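PDB 4ZXA: hydroquinone dioxygenase large subunit from Pseudomonas sp., which probably catalyses, as part of a two-subunit metal-dependent enzyme of the hydroquinone pathway, the ring-opening dioxygenation of hydroquinone. Local coordinates for residues F37-D42 with D64-A69; I48-K53 with H87-R92. All coordinates share one frame; numbering follows the deposited sequence.

Contact 1. Residues F37-D42 with D64-A69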
loop_
_atom_site.group_PDB
_atom_site.type_symbol
_atom_site.label_atom_id
_atom_site.label_comp_id
_atom_site.label_asym_id
_atom_site.label_seq_id
_atom_site.Cartn_x
_atom_site.Cartn_y
_atom_site.Cartn_z
ATOM N N PHE E 37 12.769 0.230 20.491
ATOM C CA PHE E 37 12.216 0.736 19.233
ATOM C C PHE E 37 12.299 2.252 19.180
ATOM O O PHE E 37 12.072 2.928 20.172
ATOM C CB PHE E 37 10.734 0.335 19.058
ATOM C CG PHE E 37 10.519 -1.107 18.724
ATOM C CD1 PHE E 37 10.714 -1.568 17.445
ATOM C CD2 PHE E 37 10.103 -2.000 19.690
ATOM C CE1 PHE E 37 10.510 -2.902 17.130
ATOM C CE2 PHE E 37 9.904 -3.326 19.381
ATOM C CZ PHE E 37 10.109 -3.774 18.096
ATOM N N GLU E 38 12.579 2.788 18.005
ATOM C CA GLU E 38 12.452 4.214 17.792
ATOM C C GLU E 38 11.413 4.480 16.722
ATOM O O GLU E 38 11.521 3.987 15.595
ATOM C CB GLU E 38 13.778 4.822 17.356
ATOM C CG GLU E 38 14.141 6.062 18.133
ATOM C CD GLU E 38 14.601 7.199 17.251
ATOM O OE1 GLU E 38 14.287 7.188 16.035
ATOM O OE2 GLU E 38 15.279 8.109 17.782
ATOM N N LEU E 39 10.409 5.265 17.083
ATOM C CA LEU E 39 9.371 5.650 16.145
ATOM C C LEU E 39 9.433 7.144 15.779
ATOM O O LEU E 39 9.296 8.013 16.652
ATOM C CB LEU E 39 8.000 5.295 16.724
ATOM C CG LEU E 39 7.885 3.813 17.078
ATOM C CD1 LEU E 39 8.226 3.572 18.534
ATOM C CD2 LEU E 39 6.479 3.309 16.757
ATOM N N SER E 40 9.632 7.434 14.492
ATOM C CA SER E 40 9.601 8.811 14.010
ATOM C C SER E 40 8.823 8.884 12.712
ATOM O O SER E 40 8.616 7.867 12.059
ATOM C CB SER E 40 11.013 9.322 13.763
ATOM O OG SER E 40 11.570 8.684 12.630
ATOM N N ARG E 41 8.415 10.085 12.327
ATOM C CA ARG E 41 7.731 10.279 11.060
ATOM C C ARG E 41 8.216 11.543 10.371
ATOM O O ARG E 41 8.637 12.492 11.021
ATOM C CB ARG E 41 6.216 10.337 11.267
ATOM C CG ARG E 41 5.689 11.711 11.619
ATOM C CD ARG E 41 4.276 11.911 11.109
ATOM N NE ARG E 41 4.246 12.223 9.685
ATOM C CZ ARG E 41 3.144 12.518 9.006
ATOM N NH1 ARG E 41 1.972 12.543 9.615
ATOM N NH2 ARG E 41 3.216 12.788 7.714
ATOM N N ASP E 42 8.157 11.546 9.046
ATOM C CA ASP E 42 8.467 12.739 8.280
ATOM C C ASP E 42 7.252 13.149 7.460
ATOM O O ASP E 42 6.121 12.894 7.851
ATOM C CB ASP E 42 9.690 12.526 7.384
ATOM C CG ASP E 42 9.535 11.350 6.458
ATOM O OD1 ASP E 42 8.389 10.959 6.183
ATOM O OD2 ASP E 42 10.561 10.818 6.000
ATOM N N ASP E 64 -0.202 7.692 6.216
ATOM C CA ASP E 64 -1.630 7.422 6.318
ATOM C C ASP E 64 -1.885 5.951 6.668
ATOM O O ASP E 64 -2.650 5.661 7.576
ATOM C CB ASP E 64 -2.414 7.869 5.077
ATOM C CG ASP E 64 -1.912 7.233 3.792
ATOM O OD1 ASP E 64 -0.807 6.642 3.794
ATOM O OD2 ASP E 64 -2.632 7.343 2.764
ATOM N N ILE E 65 -1.220 5.032 5.975
ATOM C CA ILE E 65 -1.335 3.607 6.283
ATOM C C ILE E 65 -0.991 3.342 7.750
ATOM O O ILE E 65 -1.751 2.668 8.468
ATOM C CB ILE E 65 -0.478 2.754 5.311
ATOM C CG1 ILE E 65 -1.033 2.905 3.890
ATOM C CG2 ILE E 65 -0.447 1.301 5.714
ATOM C CD1 ILE E 65 -0.276 2.124 2.855
ATOM N N PHE E 66 0.127 3.914 8.196
ATOM C CA PHE E 66 0.579 3.755 9.574
ATOM C C PHE E 66 -0.438 4.248 10.587
ATOM O O PHE E 66 -0.739 3.546 11.552
ATOM C CB PHE E 66 1.894 4.488 9.817
ATOM C CG PHE E 66 2.491 4.211 11.161
ATOM C CD1 PHE E 66 2.212 5.029 12.243
ATOM C CD2 PHE E 66 3.334 3.125 11.343
ATOM C CE1 PHE E 66 2.767 4.773 13.501
ATOM C CE2 PHE E 66 3.902 2.859 12.599
ATOM C CZ PHE E 66 3.620 3.686 13.673
ATOM N N LEU E 67 -0.949 5.459 10.379
ATOM C CA LEU E 67 -1.910 6.042 11.315
ATOM C C LEU E 67 -3.230 5.278 11.379
ATOM O O LEU E 67 -3.757 5.070 12.472
ATOM C CB LEU E 67 -2.170 7.519 11.013
ATOM C CG LEU E 67 -0.939 8.384 11.274
ATOM C CD1 LEU E 67 -1.116 9.741 10.634
ATOM C CD2 LEU E 67 -0.673 8.493 12.784
ATOM N N ARG E 68 -3.767 4.855 10.236
ATOM C CA ARG E 68 -5.012 4.091 10.265
ATOM C C ARG E 68 -4.800 2.815 11.083
ATOM O O ARG E 68 -5.661 2.421 11.892
ATOM C CB ARG E 68 -5.491 3.734 8.856
ATOM C CG ARG E 68 -5.764 4.923 7.954
ATOM C CD ARG E 68 -6.495 4.501 6.678
ATOM N NE ARG E 68 -6.440 5.552 5.665
ATOM C CZ ARG E 68 -5.616 5.547 4.620
ATOM N NH1 ARG E 68 -4.778 4.530 4.424
ATOM N NH2 ARG E 68 -5.640 6.562 3.768
ATOM N N ALA E 69 -3.644 2.184 10.892
ATOM C CA ALA E 69 -3.349 0.925 11.579
ATOM C C ALA E 69 -3.246 1.123 13.077
ATOM O O ALA E 69 -3.856 0.386 13.839
ATOM C CB ALA E 69 -2.073 0.299 11.047
#

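Contact 2. Residues I48-K53 with H87-R92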
loop_
_atom_site.group_PDB
_atom_site.type_symbol
_atom_site.label_atom_id
_atom_site.label_comp_id
_atom_site.label_asym_id
_atom_site.label_seq_id
_atom_site.Cartn_x
_atom_site.Cartn_y
_atom_site.Cartn_z
ATOM N N ILE E 48 10.333 3.078 11.649
ATOM C CA ILE E 48 10.568 2.293 12.850
ATOM C C ILE E 48 11.969 1.752 12.804
ATOM O O ILE E 48 12.348 1.144 11.815
ATOM C CB ILE E 48 9.611 1.084 12.932
ATOM C CG1 ILE E 48 8.165 1.544 12.768
ATOM C CG2 ILE E 48 9.789 0.329 14.260
ATOM C CD1 ILE E 48 7.770 2.516 13.841
ATOM N N THR E 49 12.738 1.956 13.870
ATOM C CA THR E 49 14.054 1.339 13.967
ATOM C C THR E 49 14.116 0.364 15.136
ATOM O O THR E 49 13.327 0.461 16.074
ATOM C CB THR E 49 15.197 2.377 14.097
ATOM O OG1 THR E 49 15.068 3.100 15.327
ATOM C CG2 THR E 49 15.183 3.346 12.931
ATOM N N TRP E 50 15.052 -0.576 15.069
ATOM C CA TRP E 50 15.194 -1.601 16.092
ATOM C C TRP E 50 16.540 -2.297 15.925
ATOM O O TRP E 50 17.066 -2.384 14.815
ATOM C CB TRP E 50 14.060 -2.630 15.989
ATOM C CG TRP E 50 14.136 -3.481 14.755
ATOM C CD1 TRP E 50 14.841 -4.642 14.604
ATOM C CD2 TRP E 50 13.494 -3.239 13.493
ATOM N NE1 TRP E 50 14.669 -5.143 13.334
ATOM C CE2 TRP E 50 13.849 -4.301 12.631
ATOM C CE3 TRP E 50 12.644 -2.231 13.010
ATOM C CZ2 TRP E 50 13.395 -4.382 11.313
ATOM C CZ3 TRP E 50 12.188 -2.313 11.694
ATOM C CH2 TRP E 50 12.563 -3.382 10.864
ATOM N N PRO E 51 17.106 -2.794 17.034
ATOM C CA PRO E 51 18.389 -3.505 17.012
ATOM C C PRO E 51 18.254 -4.923 16.463
ATOM O O PRO E 51 17.280 -5.609 16.793
ATOM C CB PRO E 51 18.762 -3.578 18.492
ATOM C CG PRO E 51 17.445 -3.536 19.205
ATOM C CD PRO E 51 16.605 -2.596 18.405
ATOM N N ALA E 52 19.214 -5.345 15.643
ATOM C CA ALA E 52 19.275 -6.723 15.161
ATOM C C ALA E 52 20.665 -7.085 14.607
ATOM O O ALA E 52 21.127 -6.511 13.616
ATOM C CB ALA E 52 18.181 -6.979 14.112
ATOM N N LYS E 53 21.330 -8.037 15.254
ATOM C CA LYS E 53 22.686 -8.434 14.869
ATOM C C LYS E 53 23.662 -7.251 14.836
ATOM O O LYS E 53 24.400 -7.063 13.866
ATOM C CB LYS E 53 22.690 -9.172 13.521
ATOM C CG LYS E 53 21.761 -10.373 13.479
ATOM C CD LYS E 53 22.104 -11.335 12.344
ATOM C CE LYS E 53 22.655 -10.605 11.121
ATOM N NZ LYS E 53 22.720 -11.486 9.908
ATOM N N HIS E 87 3.646 -6.115 6.501
ATOM C CA HIS E 87 4.314 -7.408 6.586
ATOM C C HIS E 87 5.590 -7.404 7.431
ATOM O O HIS E 87 6.279 -8.419 7.529
ATOM C CB HIS E 87 4.571 -7.976 5.188
ATOM C CG HIS E 87 3.317 -8.341 4.459
ATOM N ND1 HIS E 87 2.618 -7.442 3.684
ATOM C CD2 HIS E 87 2.627 -9.504 4.407
ATOM C CE1 HIS E 87 1.553 -8.038 3.178
ATOM N NE2 HIS E 87 1.537 -9.290 3.598
ATOM N N VAL E 88 5.896 -6.267 8.044
ATOM C CA VAL E 88 7.040 -6.187 8.941
ATOM C C VAL E 88 6.633 -5.879 10.380
ATOM O O VAL E 88 7.099 -6.530 11.304
ATOM C CB VAL E 88 8.051 -5.134 8.448
ATOM C CG1 VAL E 88 9.197 -4.992 9.422
ATOM C CG2 VAL E 88 8.558 -5.525 7.074
ATOM N N ILE E 89 5.749 -4.903 10.560
ATOM C CA ILE E 89 5.452 -4.349 11.875
ATOM C C ILE E 89 4.103 -4.781 12.432
ATOM O O ILE E 89 3.099 -4.750 11.733
ATOM C CB ILE E 89 5.476 -2.807 11.832
ATOM C CG1 ILE E 89 6.870 -2.307 11.445
ATOM C CG2 ILE E 89 5.060 -2.243 13.166
ATOM C CD1 ILE E 89 7.958 -2.664 12.460
ATOM N N GLY E 90 4.074 -5.161 13.703
ATOM C CA GLY E 90 2.853 -5.663 14.298
ATOM C C GLY E 90 2.898 -5.857 15.802
ATOM O O GLY E 90 3.947 -5.741 16.439
ATOM N N THR E 91 1.735 -6.143 16.378
ATOM C CA THR E 91 1.631 -6.419 17.797
ATOM C C THR E 91 0.874 -7.712 18.032
ATOM O O THR E 91 0.067 -8.138 17.209
ATOM C CB THR E 91 0.949 -5.274 18.545
ATOM O OG1 THR E 91 -0.260 -4.926 17.883
ATOM C CG2 THR E 91 1.840 -4.059 18.560
ATOM N N ARG E 92 1.155 -8.351 19.154
ATOM C CA ARG E 92 0.460 -9.568 19.513
ATOM C C ARG E 92 -0.039 -9.269 20.892
ATOM O O ARG E 92 0.746 -8.938 21.766
ATOM C CB ARG E 92 1.431 -10.750 19.543
ATOM C CG ARG E 92 0.803 -12.100 19.220
ATOM C CD ARG E 92 -0.266 -12.532 20.239
ATOM N NE ARG E 92 -0.582 -13.955 20.083
ATOM C CZ ARG E 92 -1.536 -14.604 20.750
ATOM N NH1 ARG E 92 -2.304 -13.963 21.619
ATOM N NH2 ARG E 92 -1.724 -15.898 20.538
#

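Contact 1. Residues F37-D42 with D64-A69
Leu39 and Arg41 on strand 37-41 face Phe66 and Leu67 on helix 63-75, with no hydrogen bond joining the two backbones. The closest alpha carbons, Arg41 CA and Phe66 CA, are 9.8 Å apart, a gap bridged by side chains alone. Only 83 Å² is buried between the segments, so the contact is narrow, although all four touching residues are buried. The strand alternation selects them: the CB atoms of Leu39 and Arg41 both point toward the helix.

Phe66 reaches out with CG anti to its backbone N (chi1 -172°), which carries the ring to the strand. There Leu39 CD2 lies 4.2 Å from Phe66 CZ, near the ring plane, so the leucine methyl meets the ring at its edge. The second touch is apolar on one side only: Leu67 CD1 approaches Arg41 NH1 obliquely at 4.3 Å. Part of the hold on the guanidinium comes from its own segment. Asp42 O lies close to the guanidinium plane and accepts from both Arg41 NE (2.7 Å) and Arg41 NH2 (2.9 Å), a side-on grip on one carbonyl oxygen. Arg41 NH2 also hydrogen-bonds Ala153 O, a second carbonyl for the buried guanidinium.

Phe66 additionally touches Ala46 of the adjacent strand 45-52 and meets Phe85 edge-to-face. The contact joins the five-stranded antiparallel sheet to helix 63-75, with helix 122-136 packed against both: Trp136 touches Leu39 and Leu67, Ile132 meets Leu39 and Leu133 meets Leu67.

Contact 2. Residues I48-K53 with H87-R92
Ile48 and Trp50 project from strand 45-52 toward Ile89 and Val88, whose CB atoms point back at them. The two isoleucines run at a slant to each other. The terminal methyl Ile89 CD1 comes to 3.9 Å from Ile48 CG2 and 4.1 Å from Ile48 CB, so it rests on the beta-branch of its partner. CG2, lying anti to the backbone N of Ile48, is the branch turned to this methyl.

Trp50 meets Val88 at roughly a right angle, through CH2, at the far end of its six-membered ring: Trp50 CH2 is 4.0 Å from Val88 CG1. Ile89 CD1 also approaches the indole, 4.3 Å from Trp50 CZ3, and both methyls come obliquely to its plane. Ile89 CD1 is thus shared between Ile48 and Trp50. The indole nitrogen has its own partner, Trp50 NE1 bonding to Val114 O.

The nearest alpha carbons, Ile48 CA and Ile89 CA, stand 8.4 Å apart and no hydrogen bond crosses. Ile48 and Trp50 of the five-stranded sheet pack on Ile89 of the eight-stranded one, while Val88 adds a contact from the loop leading into strand 89-93. Two antiparallel sheets of the N-terminal family region thus meet through apolar side chains.

In the fold
Contact 1 is buried throughout, and contact 2 is buried except for the partly exposed Val88. Both lie in the N-terminal family region, their centres about 12 Å apart, and both use the five-stranded antiparallel sheet. Strands 37-41 and 45-52 are neighbours in it, joined by the probable hydrogen bond from Thr49 N to Glu38 O (2.9 Å), and Leu39 packs on Ile48. From this common sheet, contact 1 reaches helix 63-75, whereas contact 2 reaches a strand of the eight-stranded sheet. The chemistry differs accordingly: contact 1 mixes an apolar touch with a buried arginine, while contact 2 is wholly apolar across its segments and buries more surface, 138 against 83 Å².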